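Local coordinates for SIS domain protein (Listeria monocytogenes str. 4b F2365, PDB 3FXA) that is a putative sugar-phosphate isomerase of the SIS-domain family, inferred to bind phosphorylated sugars, although its substrate and reaction have not been established, at residues A33-T37 with I139-V143; L98-N104 with N128-I133; V50-G54 with T105-L111; F67-R72 with L174-Y180; G46-V50 with G88-K92. All blocks are in the same frame, centred on the assembly; numbering follows the deposited sequence. Where two conformers were deposited one is given.

How the contacts relate
Four of the contacts gather round the parallel sheet of the SIS domain: contact 1 at edge strand 139-142, contact 2 at the end of strand 95-99, contacts 3 and 5 on strand 48-51, where they share Val50. Contacts 2 and 3, their centres about 10 Å apart, meet through a backbone bond between Ile99 and Ala51 and through Ser100 and Thr105, in loops that would be expected, as in SIS relatives, to lie near the sugar-phosphate site. Contact 4, with its centre about 26 Å from that of contact 3, joins helix ends far from there; Phe67 touches Ile48 of contact 5. Across the tetramer, Glu71 of contact 4 bonds Gln91 of contact 5 in the fourth subunit.

Contact 1: residues A33-T37 with I139-V143; sequences ALVKT and IFFPV
Helix 31-43 covers the edge strand 139-142 of the SIS-domain sheet here, with Ala33 and Thr37 on the helix facing Ile139 and Phe141 on the strand. The axes of the two short segments approach to 8.7 Å, their directions 126° apart. The backbones come closest at Ala33 and Phe141, CA atoms 5.6 Å apart, where the Ala33 methyl CB packs against Phe140 O at 3.4 Å and Ile139 CG2 at 4.0 Å. One turn on, Thr37 presents its hydroxyl to the same surface. Thr37 OG1 lies in the plane of the Phe141 ring at its edge, 3.4 Å from CD2, and 3.7 Å from Ile139 CG2. Within the helix, Thr37 OG1 donates to Ala33 O over 2.7 Å. Thr37 N bonds the same oxygen from the opposite face of its plane, so the carbonyl takes two donors, and the buried hydroxyl is satisfied beside Ile139 and Phe141. The sheet has the strand order 2-1-3-4-5 of a flavodoxin-like alpha/beta sandwich, and 139-142 is the last strand in that series, bonded along one side to strand 121-126. Phe141 extends with CG anti to its own N (chi1 -168°), which carries the ring to Leu34, whose CD2 touches CZ at 3.7 Å with the two side chains roughly perpendicular. Phe167 of helix 157-177 stacks on the Phe141 ring, and Leu34 also packs on Trp15 of the second subunit.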
# COMPACT_ATOMS: atom_id res chain seq x y z
N ALA A 33 1.07 -9.94 -29.45
CA ALA A 33 0.64 -9.50 -28.10
C ALA A 33 1.02 -8.06 -27.77
O ALA A 33 0.25 -7.33 -27.19
CB ALA A 33 1.15 -10.44 -27.02
N LEU A 34 2.24 -7.65 -28.16
CA LEU A 34 2.71 -6.27 -27.94
C LEU A 34 1.78 -5.25 -28.60
O LEU A 34 1.33 -4.27 -27.97
CB LEU A 34 4.15 -6.13 -28.47
CG LEU A 34 5.22 -6.87 -27.65
CD1 LEU A 34 6.52 -7.12 -28.43
CD2 LEU A 34 5.56 -6.10 -26.36
N VAL A 35 1.46 -5.49 -29.86
CA VAL A 35 0.60 -4.58 -30.62
C VAL A 35 -0.84 -4.58 -30.08
O VAL A 35 -1.42 -3.50 -29.85
CB VAL A 35 0.63 -4.91 -32.12
CG1 VAL A 35 -0.44 -4.10 -32.87
CG2 VAL A 35 2.07 -4.64 -32.66
N LYS A 36 -1.38 -5.78 -29.83
CA LYS A 36 -2.75 -5.93 -29.31
C LYS A 36 -2.87 -5.25 -27.95
O LYS A 36 -3.87 -4.56 -27.69
CB LYS A 36 -3.20 -7.40 -29.21
CG LYS A 36 -3.60 -8.07 -30.52
CD LYS A 36 -4.50 -9.29 -30.19
CE LYS A 36 -4.93 -10.07 -31.42
NZ LYS A 36 -5.95 -11.11 -31.06
N THR A 37 -1.84 -5.38 -27.12
CA THR A 37 -1.84 -4.74 -25.80
C THR A 37 -1.86 -3.21 -25.92
O THR A 37 -2.60 -2.55 -25.20
CB THR A 37 -0.66 -5.27 -24.93
OG1 THR A 37 -0.80 -6.70 -24.81
CG2 THR A 37 -0.61 -4.63 -23.56
N ILE A 139 -5.44 -11.97 -23.90
CA ILE A 139 -4.12 -11.70 -24.49
C ILE A 139 -3.09 -12.40 -23.60
O ILE A 139 -2.87 -11.97 -22.45
CB ILE A 139 -3.79 -10.19 -24.58
CG1 ILE A 139 -4.80 -9.44 -25.44
CG2 ILE A 139 -2.41 -9.99 -25.19
CD1 ILE A 139 -4.71 -7.94 -25.30
N PHE A 140 -2.49 -13.48 -24.11
CA PHE A 140 -1.34 -14.13 -23.46
C PHE A 140 -0.14 -13.24 -23.88
O PHE A 140 0.09 -13.02 -25.09
CB PHE A 140 -1.17 -15.58 -23.93
CG PHE A 140 0.18 -16.19 -23.64
CD1 PHE A 140 0.79 -16.07 -22.40
CD2 PHE A 140 0.83 -16.95 -24.63
CE1 PHE A 140 2.04 -16.66 -22.15
CE2 PHE A 140 2.06 -17.56 -24.39
CZ PHE A 140 2.67 -17.40 -23.15
N PHE A 141 0.55 -12.71 -22.87
CA PHE A 141 1.66 -11.77 -23.04
C PHE A 141 2.92 -12.49 -22.52
O PHE A 141 3.27 -12.37 -21.34
CB PHE A 141 1.36 -10.47 -22.29
CG PHE A 141 2.31 -9.32 -22.61
CD1 PHE A 141 3.63 -9.29 -22.11
CD2 PHE A 141 1.86 -8.22 -23.34
CE1 PHE A 141 4.50 -8.21 -22.38
CE2 PHE A 141 2.72 -7.12 -23.63
CZ PHE A 141 4.03 -7.11 -23.14
N PRO A 142 3.59 -13.25 -23.41
CA PRO A 142 4.80 -13.96 -22.98
C PRO A 142 5.97 -13.04 -22.65
O PRO A 142 6.21 -12.06 -23.33
CB PRO A 142 5.16 -14.84 -24.19
CG PRO A 142 4.46 -14.17 -25.34
CD PRO A 142 3.22 -13.61 -24.79
N VAL A 143 6.68 -13.37 -21.58
CA VAL A 143 7.90 -12.67 -21.15
C VAL A 143 8.70 -13.71 -20.36
O VAL A 143 8.12 -14.44 -19.54
CB VAL A 143 7.62 -11.42 -20.28
CG1 VAL A 143 6.58 -11.72 -19.21
CG2 VAL A 143 8.96 -10.80 -19.67

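Contact 2: residues L98-N104 with N128-I133; sequences LISKGGN and NPDSVI
Asn104 and Asn128 bring their amides together at nearly a right angle, the planes 83° apart, and each side chain grips the backbone of the other segment. Asn128 ND2 donates to Gly102 O at 3.2 Å, the oxygen lying in the plane of the amide. Asn104 OD1 receives Val132 N at 3.0 Å along an almost straight N-H line (179°), and the same oxygen touches Val132 CG2. A third bond runs from Ile133 N to Gly103 O, 3.2 Å away, in the carbonyl plane. Ser131 sits at the N-cap of helix 132-136: with OG held between N and carbonyl carbon (chi1 67°), the hydroxyl donates to Asn128 O at 2.7 Å and takes the helix bond from Ala134 N. Gly103, at positive phi, passes close by this hydroxyl. Ile133 CD1 packs end-on against Ser100 CB at 3.6 Å, and Ser100 OG pairs with Thr105 OG1. The loop after strand 95-99 corresponds in position, and probably in role, to the Ser/Thr-rich loop that binds the sugar phosphate in SIS relatives. Two of the three bonds end on the glycine oxygens and the third on Asn104, tying both glycine carbonyls of the 98-104 loop to the 128-133 segment.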
# COMPACT_ATOMS: atom_id res chain seq x y z
N LEU A 98 -2.72 -9.97 -14.99
CA LEU A 98 -2.19 -10.87 -13.97
C LEU A 98 -0.72 -11.14 -14.28
O LEU A 98 -0.40 -11.58 -15.39
CB LEU A 98 -2.99 -12.17 -13.92
CG LEU A 98 -4.48 -12.01 -13.58
CD1 LEU A 98 -5.14 -13.38 -13.54
CD2 LEU A 98 -4.74 -11.26 -12.25
N ILE A 99 0.16 -10.88 -13.31
CA ILE A 99 1.62 -11.05 -13.48
C ILE A 99 2.07 -12.22 -12.60
O ILE A 99 1.98 -12.15 -11.36
CB ILE A 99 2.45 -9.81 -13.11
CG1 ILE A 99 1.98 -8.59 -13.89
CG2 ILE A 99 3.97 -10.08 -13.39
CD1 ILE A 99 2.65 -7.29 -13.51
N SER A 100 2.44 -13.31 -13.25
CA SER A 100 2.89 -14.51 -12.57
C SER A 100 3.91 -15.23 -13.44
O SER A 100 3.54 -15.72 -14.50
CB SER A 100 1.70 -15.43 -12.30
OG SER A 100 2.15 -16.73 -11.99
N LYS A 101 5.16 -15.32 -12.98
CA LYS A 101 6.23 -15.96 -13.77
C LYS A 101 5.85 -17.36 -14.21
O LYS A 101 5.79 -17.62 -15.39
CB LYS A 101 7.57 -15.98 -13.01
CG LYS A 101 8.78 -16.49 -13.80
CD LYS A 101 10.00 -16.35 -12.89
CE LYS A 101 11.30 -16.87 -13.48
NZ LYS A 101 11.26 -18.30 -13.84
N GLY A 102 5.56 -18.25 -13.26
CA GLY A 102 5.12 -19.61 -13.58
C GLY A 102 3.70 -19.72 -14.12
O GLY A 102 3.36 -20.75 -14.69
N GLY A 103 2.87 -18.68 -13.92
CA GLY A 103 1.50 -18.60 -14.44
C GLY A 103 0.42 -19.41 -13.74
O GLY A 103 -0.72 -19.47 -14.22
N ASN A 104 0.77 -20.06 -12.64
CA ASN A 104 -0.17 -20.88 -11.87
C ASN A 104 -0.28 -20.45 -10.40
O ASN A 104 -0.80 -21.23 -9.59
CB ASN A 104 0.26 -22.36 -11.99
CG ASN A 104 0.03 -22.94 -13.39
OD1 ASN A 104 -1.01 -22.73 -14.03
ND2 ASN A 104 0.98 -23.74 -13.84
N ASN A 128 5.18 -19.13 -18.98
CA ASN A 128 4.64 -20.47 -19.25
C ASN A 128 3.39 -20.51 -20.14
O ASN A 128 2.28 -20.21 -19.66
CB ASN A 128 4.40 -21.14 -17.87
CG ASN A 128 4.01 -22.61 -17.96
OD1 ASN A 128 4.09 -23.24 -19.01
ND2 ASN A 128 3.59 -23.16 -16.82
N PRO A 129 3.55 -20.92 -21.44
CA PRO A 129 2.40 -20.94 -22.35
C PRO A 129 1.32 -22.01 -22.04
O PRO A 129 0.21 -21.91 -22.58
CB PRO A 129 3.05 -21.18 -23.72
CG PRO A 129 4.23 -21.95 -23.43
CD PRO A 129 4.74 -21.52 -22.10
N ASP A 130 1.65 -23.00 -21.21
CA ASP A 130 0.75 -24.09 -20.79
C ASP A 130 0.14 -23.84 -19.39
O ASP A 130 -0.54 -24.71 -18.84
CB ASP A 130 1.50 -25.42 -20.82
CG ASP A 130 2.11 -25.72 -22.19
OD1 ASP A 130 1.44 -25.49 -23.22
OD2 ASP A 130 3.27 -26.17 -22.26
N SER A 131 0.40 -22.66 -18.83
CA SER A 131 -0.17 -22.25 -17.54
C SER A 131 -1.64 -21.83 -17.68
O SER A 131 -2.10 -21.47 -18.77
CB SER A 131 0.63 -21.09 -16.93
OG SER A 131 0.53 -19.86 -17.68
N VAL A 132 -2.34 -21.82 -16.55
CA VAL A 132 -3.74 -21.40 -16.49
C VAL A 132 -3.90 -19.94 -16.93
O VAL A 132 -4.76 -19.63 -17.75
CB VAL A 132 -4.34 -21.62 -15.07
CG1 VAL A 132 -5.70 -20.92 -14.93
CG2 VAL A 132 -4.44 -23.10 -14.80
N ILE A 133 -3.02 -19.07 -16.42
CA ILE A 133 -3.02 -17.64 -16.74
C ILE A 133 -2.82 -17.43 -18.26
O ILE A 133 -3.56 -16.65 -18.86
CB ILE A 133 -1.97 -16.86 -15.86
CG1 ILE A 133 -2.50 -16.77 -14.42
CG2 ILE A 133 -1.69 -15.49 -16.44
CD1 ILE A 133 -1.61 -16.10 -13.40

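Contact 3: residues V50-G54 with T105-L111; sequences VAGCG and TGELLNL
Cys53 SG rests between two residues at the start of helix 106-109, 3.7 Å from Glu107 CB and 3.9 Å from Thr105 CG2. Its torsion (chi1 -66°) sets the sulfur anti to the carbonyl carbon and points it at the helix, where it also runs alongside the CG and CD of Glu107. Further back on the strand, Ala51 CB meets two leucine methyls, Leu108 CD2 at 3.9 Å and Leu111 CD1 at 3.8 Å; Leu108 CD2 also reaches over the peptide at Gly52 N (4.0 Å). No hydrogen bond joins the two segments, which meet by van der Waals packing. In the next shell, Thr105 O accepts from Leu108 N and Leu109 N, fixing the first turn. Pro79 of helix 79-86 and Ile133 of helix 132-136 lie against Leu108, whereas His84 of the third subunit packs on Cys53, Thr105 and Glu107, and Asp81 of that subunit accepts from Gly54 N. Strand 48-51 running into a glycine-rich turn and helix 55-69, beside the start of the helix that follows strand 95-99, is the layout of the SIS fold; in relatives, loops at these strand ends line the sugar-phosphate pocket, here probably shared between subunits.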
# COMPACT_ATOMS: atom_id res chain seq x y z
N VAL A 50 -4.25 -4.29 -12.04
CA VAL A 50 -3.07 -5.19 -12.13
C VAL A 50 -2.90 -5.94 -10.81
O VAL A 50 -2.95 -5.33 -9.75
CB VAL A 50 -1.77 -4.45 -12.49
CG1 VAL A 50 -0.66 -5.43 -13.01
CG2 VAL A 50 -2.04 -3.39 -13.55
N ALA A 51 -2.68 -7.26 -10.90
CA ALA A 51 -2.46 -8.12 -9.72
C ALA A 51 -1.18 -8.94 -9.82
O ALA A 51 -0.83 -9.45 -10.88
CB ALA A 51 -3.64 -9.08 -9.54
N GLY A 52 -0.49 -9.10 -8.70
CA GLY A 52 0.70 -9.91 -8.60
C GLY A 52 1.03 -10.11 -7.13
O GLY A 52 0.54 -9.34 -6.28
N CYS A 53 1.82 -11.15 -6.87
CA CYS A 53 2.32 -11.52 -5.54
C CYS A 53 3.83 -11.31 -5.47
O CYS A 53 4.55 -11.64 -6.42
CB CYS A 53 2.04 -13.00 -5.27
SG CYS A 53 0.33 -13.43 -5.15
N GLY A 54 4.30 -10.83 -4.32
CA GLY A 54 5.72 -10.62 -4.08
C GLY A 54 6.34 -9.72 -5.12
O GLY A 54 5.85 -8.62 -5.35
N THR A 105 0.15 -19.22 -10.06
CA THR A 105 0.11 -18.73 -8.67
C THR A 105 -1.35 -18.74 -8.19
O THR A 105 -2.17 -17.98 -8.72
CB THR A 105 0.70 -17.31 -8.57
OG1 THR A 105 2.06 -17.34 -9.05
CG2 THR A 105 0.65 -16.80 -7.13
N GLY A 106 -1.66 -19.62 -7.23
CA GLY A 106 -3.04 -19.83 -6.71
C GLY A 106 -3.82 -18.58 -6.35
O GLY A 106 -5.00 -18.48 -6.67
N GLU A 107 -3.13 -17.61 -5.74
CA GLU A 107 -3.73 -16.32 -5.35
C GLU A 107 -4.31 -15.55 -6.54
O GLU A 107 -5.29 -14.81 -6.39
CB GLU A 107 -2.71 -15.40 -4.65
CG GLU A 107 -2.17 -15.87 -3.31
CD GLU A 107 -0.98 -16.81 -3.37
OE1 GLU A 107 -0.75 -17.47 -4.41
OE2 GLU A 107 -0.27 -16.90 -2.34
N LEU A 108 -3.68 -15.68 -7.71
CA LEU A 108 -4.14 -15.02 -8.93
C LEU A 108 -5.16 -15.86 -9.66
O LEU A 108 -6.10 -15.30 -10.24
CB LEU A 108 -2.96 -14.72 -9.87
CG LEU A 108 -1.80 -13.85 -9.33
CD1 LEU A 108 -0.89 -13.39 -10.47
CD2 LEU A 108 -2.31 -12.63 -8.62
N LEU A 109 -5.01 -17.19 -9.64
CA LEU A 109 -5.96 -18.08 -10.33
C LEU A 109 -7.35 -17.92 -9.74
O LEU A 109 -8.33 -17.98 -10.46
CB LEU A 109 -5.53 -19.55 -10.27
CG LEU A 109 -4.20 -19.97 -10.89
CD1 LEU A 109 -4.09 -21.49 -10.91
CD2 LEU A 109 -3.98 -19.39 -12.30
N ASN A 110 -7.42 -17.70 -8.41
CA ASN A 110 -8.67 -17.40 -7.68
C ASN A 110 -9.43 -16.14 -8.14
O ASN A 110 -10.60 -15.99 -7.81
CB ASN A 110 -8.40 -17.29 -6.16
CG ASN A 110 -8.03 -18.63 -5.52
OD1 ASN A 110 -8.31 -19.71 -6.03
ND2 ASN A 110 -7.40 -18.54 -4.35
N LEU A 111 -8.75 -15.25 -8.89
CA LEU A 111 -9.30 -14.01 -9.45
C LEU A 111 -9.92 -14.19 -10.84
O LEU A 111 -10.68 -13.34 -11.28
CB LEU A 111 -8.18 -12.93 -9.57
CG LEU A 111 -7.29 -12.75 -8.33
CD1 LEU A 111 -6.19 -11.67 -8.53
CD2 LEU A 111 -8.11 -12.50 -7.06

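Contact 4: residues F67-R72 with L174-Y180; sequences FNCIER and LMTYMNY
Ile70 and Met175 bring the ends of helices 55-69 and 157-177 together with CA atoms 6.7 Å apart, and both helices finish in Schellman motifs, at Glu71 and Asn179 respectively, that turn the following residues back toward the contact. Ile70 is the centre of the packing. With its CG1 between N and the carbonyl carbon (chi1 67°), CD1 goes to Leu174 CB at 3.5 Å and CG2 to Met175 CG, also at 3.5 Å, each meeting its partner roughly at right angles. The backbone of Ile70 is covered too, since the Tyr180 ring lies over its CA in a CH-pi contact, 4.0 Å from CA to ring centroid and 20° from the ring normal. Glu71 CG reaches the rim of that ring near its plane, 3.8 Å from CE1, but the carboxylate leads away to Lys118 and Gln91 of the fourth subunit. CE of Met178, which like Met175 is a selenomethionine, comes over one face of the Arg72 guanidinium in the conformer given, at 3.5 Å from NH1, while Arg72 NH2 bonds Ile41 O. Phe67 adds an edge contact through CE1, 4.2 Å from Leu174 CD1. Leu174 continues onto Val38 and Ile41 of helix 31-43, and Tyr180 onto Phe185 and Ile188 of helix 182-188; Cys69 and Met175 border Leu155 and Phe152 of the second subunit, so the two helix ends lie beside helices 31-43 and 182-188 and against the second and fourth subunits.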
# COMPACT_ATOMS: atom_id res chain seq x y z
N PHE A 67 1.14 3.73 -15.91
CA PHE A 67 -0.12 3.85 -16.68
C PHE A 67 -0.82 5.14 -16.23
O PHE A 67 -1.22 5.97 -17.08
CB PHE A 67 -1.05 2.63 -16.51
CG PHE A 67 -0.69 1.46 -17.34
CD1 PHE A 67 -0.54 1.60 -18.74
CD2 PHE A 67 -0.63 0.17 -16.80
CE1 PHE A 67 -0.26 0.48 -19.55
CE2 PHE A 67 -0.35 -0.94 -17.62
CZ PHE A 67 -0.17 -0.79 -18.97
N ASN A 68 -0.92 5.36 -14.93
CA ASN A 68 -1.50 6.62 -14.41
C ASN A 68 -0.78 7.85 -14.92
O ASN A 68 -1.42 8.82 -15.31
CB ASN A 68 -1.63 6.63 -12.89
CG ASN A 68 -2.73 5.72 -12.41
OD1 ASN A 68 -3.86 5.80 -12.90
ND2 ASN A 68 -2.45 4.88 -11.43
N CYS A 69 0.55 7.79 -14.98
CA CYS A 69 1.34 8.90 -15.49
C CYS A 69 0.99 9.34 -16.91
O CYS A 69 1.15 10.51 -17.23
CB CYS A 69 2.83 8.59 -15.40
SG CYS A 69 3.47 8.53 -13.76
N ILE A 70 0.50 8.39 -17.73
CA ILE A 70 0.12 8.67 -19.12
C ILE A 70 -1.40 8.71 -19.32
O ILE A 70 -1.92 8.44 -20.41
CB ILE A 70 0.80 7.72 -20.13
CG1 ILE A 70 0.34 6.28 -20.01
CG2 ILE A 70 2.31 7.83 -19.98
CD1 ILE A 70 0.33 5.54 -21.38
N GLU A 71 -2.13 9.08 -18.26
CA GLU A 71 -3.59 9.21 -18.31
C GLU A 71 -4.33 7.93 -18.72
O GLU A 71 -5.28 7.99 -19.51
CB GLU A 71 -3.98 10.44 -19.15
CG GLU A 71 -3.83 11.74 -18.41
CD GLU A 71 -4.93 11.97 -17.36
OE1 GLU A 71 -6.08 11.48 -17.55
OE2 GLU A 71 -4.65 12.68 -16.38
N ARG A 72 -3.80 6.78 -18.26
CA ARG A 72 -4.45 5.48 -18.41
C ARG A 72 -4.73 5.03 -16.98
O ARG A 72 -3.86 4.41 -16.33
CB ARG A 72 -3.60 4.46 -19.18
CG ARG A 72 -3.29 4.89 -20.62
CD ARG A 72 -4.51 5.52 -21.23
NE ARG A 72 -5.50 4.61 -21.74
CZ ARG A 72 -6.76 4.98 -22.01
NH1 ARG A 72 -7.16 6.22 -21.77
NH2 ARG A 72 -7.61 4.10 -22.48
N LEU A 174 2.49 4.04 -26.09
CA LEU A 174 1.17 4.70 -25.89
C LEU A 174 1.20 6.23 -25.91
O LEU A 174 0.26 6.86 -26.41
CB LEU A 174 0.47 4.17 -24.60
CG LEU A 174 -0.09 2.75 -24.75
CD1 LEU A 174 -0.40 2.13 -23.36
CD2 LEU A 174 -1.35 2.74 -25.65
N MSE A 175 2.28 6.86 -25.42
CA MSE A 175 2.37 8.33 -25.38
C MSE A 175 2.29 8.91 -26.79
O MSE A 175 1.55 9.87 -27.05
CB MSE A 175 3.64 8.78 -24.69
CG MSE A 175 3.65 8.44 -23.20
SE MSE A 175 5.39 8.70 -22.35
CE MSE A 175 5.50 10.61 -22.45
N THR A 176 3.00 8.26 -27.70
CA THR A 176 2.98 8.63 -29.13
C THR A 176 1.66 8.18 -29.79
O THR A 176 1.03 8.98 -30.51
CB THR A 176 4.22 8.09 -29.89
OG1 THR A 176 5.40 8.70 -29.34
CG2 THR A 176 4.13 8.43 -31.38
N TYR A 177 1.24 6.93 -29.53
CA TYR A 177 0.01 6.34 -30.11
C TYR A 177 -1.22 7.19 -29.80
O TYR A 177 -2.06 7.37 -30.67
CB TYR A 177 -0.23 4.91 -29.56
CG TYR A 177 -1.32 4.12 -30.24
CD1 TYR A 177 -2.67 4.30 -29.89
CD2 TYR A 177 -1.02 3.16 -31.20
CE1 TYR A 177 -3.68 3.57 -30.52
CE2 TYR A 177 -2.03 2.42 -31.84
CZ TYR A 177 -3.36 2.63 -31.49
OH TYR A 177 -4.32 1.90 -32.14
N MSE A 178 -1.31 7.67 -28.57
CA MSE A 178 -2.47 8.46 -28.10
C MSE A 178 -2.30 9.97 -28.17
O MSE A 178 -3.20 10.71 -27.72
CB MSE A 178 -2.79 8.06 -26.66
CG MSE A 178 -3.00 6.57 -26.47
SE MSE A 178 -3.57 6.23 -24.66
CE MSE A 178 -5.43 6.82 -24.77
N ASN A 179 -1.16 10.46 -28.69
CA ASN A 179 -0.85 11.90 -28.79
C ASN A 179 -0.92 12.57 -27.41
O ASN A 179 -1.54 13.62 -27.23
CB ASN A 179 -1.79 12.58 -29.82
CG ASN A 179 -1.71 11.95 -31.20
OD1 ASN A 179 -2.72 11.53 -31.76
ND2 ASN A 179 -0.51 11.88 -31.75
N TYR A 180 -0.30 11.91 -26.42
CA TYR A 180 -0.24 12.39 -25.05
C TYR A 180 0.60 13.67 -25.02
O TYR A 180 1.61 13.75 -25.73
CB TYR A 180 0.35 11.29 -24.13
CG TYR A 180 0.42 11.66 -22.67
CD1 TYR A 180 -0.75 11.86 -21.94
CD2 TYR A 180 1.64 11.73 -21.99
CE1 TYR A 180 -0.70 12.19 -20.58
CE2 TYR A 180 1.70 12.05 -20.62
CZ TYR A 180 0.51 12.28 -19.93
OH TYR A 180 0.49 12.60 -18.59

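Contact 5: residues G46-V50 with G88-K92; sequences GKIVV and GVLQK
Lys47 meets the flat carbonyl of Val89 at its oxygen end rather than over a face: NZ donates to Val89 O at 2.7 Å, nearly collinear with the C=O bond (178°). The Gln91 amide is the other flat group; its methylene CG, not the amide, comes within 4.2 Å of Lys47 NZ. Gln91 NE2 bonds Gly88 O at 2.8 Å, the oxygen lying in the amide plane, which, with the bond to Glu71 of the fourth subunit, orients the amide. The two segments belong to a beta-alpha-beta crossover in the SIS sheet. Strand 74-76, helix 79-86 and strand 95-99 follow one another in the chain, and strand 48-51 lies between those two strands in the sheet, so the return loop 88-92 passes against it. The lysine begins in a crowded position, CG between N and carbonyl carbon (chi1 63°), then runs extended before bending at its last torsion (chi4 -59°), which turns NZ toward the loop. Before that bend, CE brushes Val89 CG2 at 3.7 Å. The ammonium also forms a salt bridge with Asp94 OD2, which accepts from Gln91 N as well. A buried lysine is thus held by a carboxylate and a main-chain oxygen, which would be expected to keep it charged even though Lys47 of the fourth subunit packs nearby; the loop also lies at the interface with that subunit. Val49, pointing to the loop from the strand, packs CG1 on Val89 CG1 at 4.2 Å and sets CG2 3.8 Å from Leu90 CD1.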
# COMPACT_ATOMS: atom_id res chain seq x y z
N GLY A 46 -12.43 2.10 -19.43
CA GLY A 46 -12.47 1.85 -17.98
C GLY A 46 -11.11 2.13 -17.36
O GLY A 46 -10.54 3.22 -17.54
N LYS A 47 -10.59 1.16 -16.63
CA LYS A 47 -9.28 1.25 -16.00
C LYS A 47 -8.55 -0.06 -16.09
O LYS A 47 -9.12 -1.08 -16.41
CB LYS A 47 -9.43 1.68 -14.53
CG LYS A 47 -10.19 0.69 -13.67
CD LYS A 47 -10.48 1.28 -12.31
CE LYS A 47 -11.33 0.35 -11.50
NZ LYS A 47 -12.66 0.02 -12.13
N ILE A 48 -7.25 0.01 -15.78
CA ILE A 48 -6.38 -1.16 -15.80
C ILE A 48 -6.23 -1.66 -14.36
O ILE A 48 -5.77 -0.94 -13.51
CB ILE A 48 -5.01 -0.81 -16.39
CG1 ILE A 48 -5.15 -0.21 -17.81
CG2 ILE A 48 -4.13 -2.06 -16.44
CD1 ILE A 48 -3.86 0.38 -18.37
N VAL A 49 -6.58 -2.90 -14.10
CA VAL A 49 -6.46 -3.48 -12.75
C VAL A 49 -5.30 -4.46 -12.85
O VAL A 49 -5.34 -5.36 -13.67
CB VAL A 49 -7.77 -4.17 -12.32
CG1 VAL A 49 -7.65 -4.70 -10.92
CG2 VAL A 49 -8.95 -3.19 -12.42
N VAL A 50 -4.25 -4.29 -12.04
CA VAL A 50 -3.07 -5.19 -12.13
C VAL A 50 -2.90 -5.94 -10.81
O VAL A 50 -2.95 -5.33 -9.75
CB VAL A 50 -1.77 -4.45 -12.49
CG1 VAL A 50 -0.66 -5.43 -13.01
CG2 VAL A 50 -2.04 -3.39 -13.55
N GLY A 88 -14.53 -6.25 -6.31
CA GLY A 88 -15.52 -5.24 -6.74
C GLY A 88 -14.96 -4.02 -7.48
O GLY A 88 -15.70 -3.32 -8.15
N VAL A 89 -13.65 -3.76 -7.37
CA VAL A 89 -12.99 -2.68 -8.13
C VAL A 89 -12.97 -2.97 -9.66
O VAL A 89 -12.89 -2.04 -10.45
CB VAL A 89 -11.53 -2.39 -7.61
CG1 VAL A 89 -10.55 -3.44 -8.14
CG2 VAL A 89 -11.03 -1.00 -8.02
N LEU A 90 -13.01 -4.26 -10.02
CA LEU A 90 -12.93 -4.74 -11.40
C LEU A 90 -14.31 -4.66 -12.05
O LEU A 90 -15.28 -5.20 -11.53
CB LEU A 90 -12.45 -6.18 -11.44
CG LEU A 90 -12.29 -6.83 -12.82
CD1 LEU A 90 -11.17 -6.08 -13.55
CD2 LEU A 90 -11.97 -8.31 -12.68
N GLN A 91 -14.38 -3.98 -13.19
CA GLN A 91 -15.64 -3.82 -13.94
C GLN A 91 -15.51 -4.33 -15.39
O GLN A 91 -14.41 -4.62 -15.88
CB GLN A 91 -16.12 -2.36 -13.83
CG GLN A 91 -16.40 -1.92 -12.41
CD GLN A 91 -17.50 -2.75 -11.75
OE1 GLN A 91 -18.53 -3.02 -12.38
NE2 GLN A 91 -17.30 -3.13 -10.49
N LYS A 92 -16.66 -4.46 -16.06
CA LYS A 92 -16.73 -5.02 -17.44
C LYS A 92 -15.81 -4.34 -18.47
O LYS A 92 -15.18 -5.02 -19.26
CB LYS A 92 -18.21 -5.07 -17.93
CG LYS A 92 -18.42 -5.65 -19.34
CD LYS A 92 -19.92 -5.83 -19.59
CE LYS A 92 -20.21 -6.38 -20.98
NZ LYS A 92 -19.66 -7.76 -21.17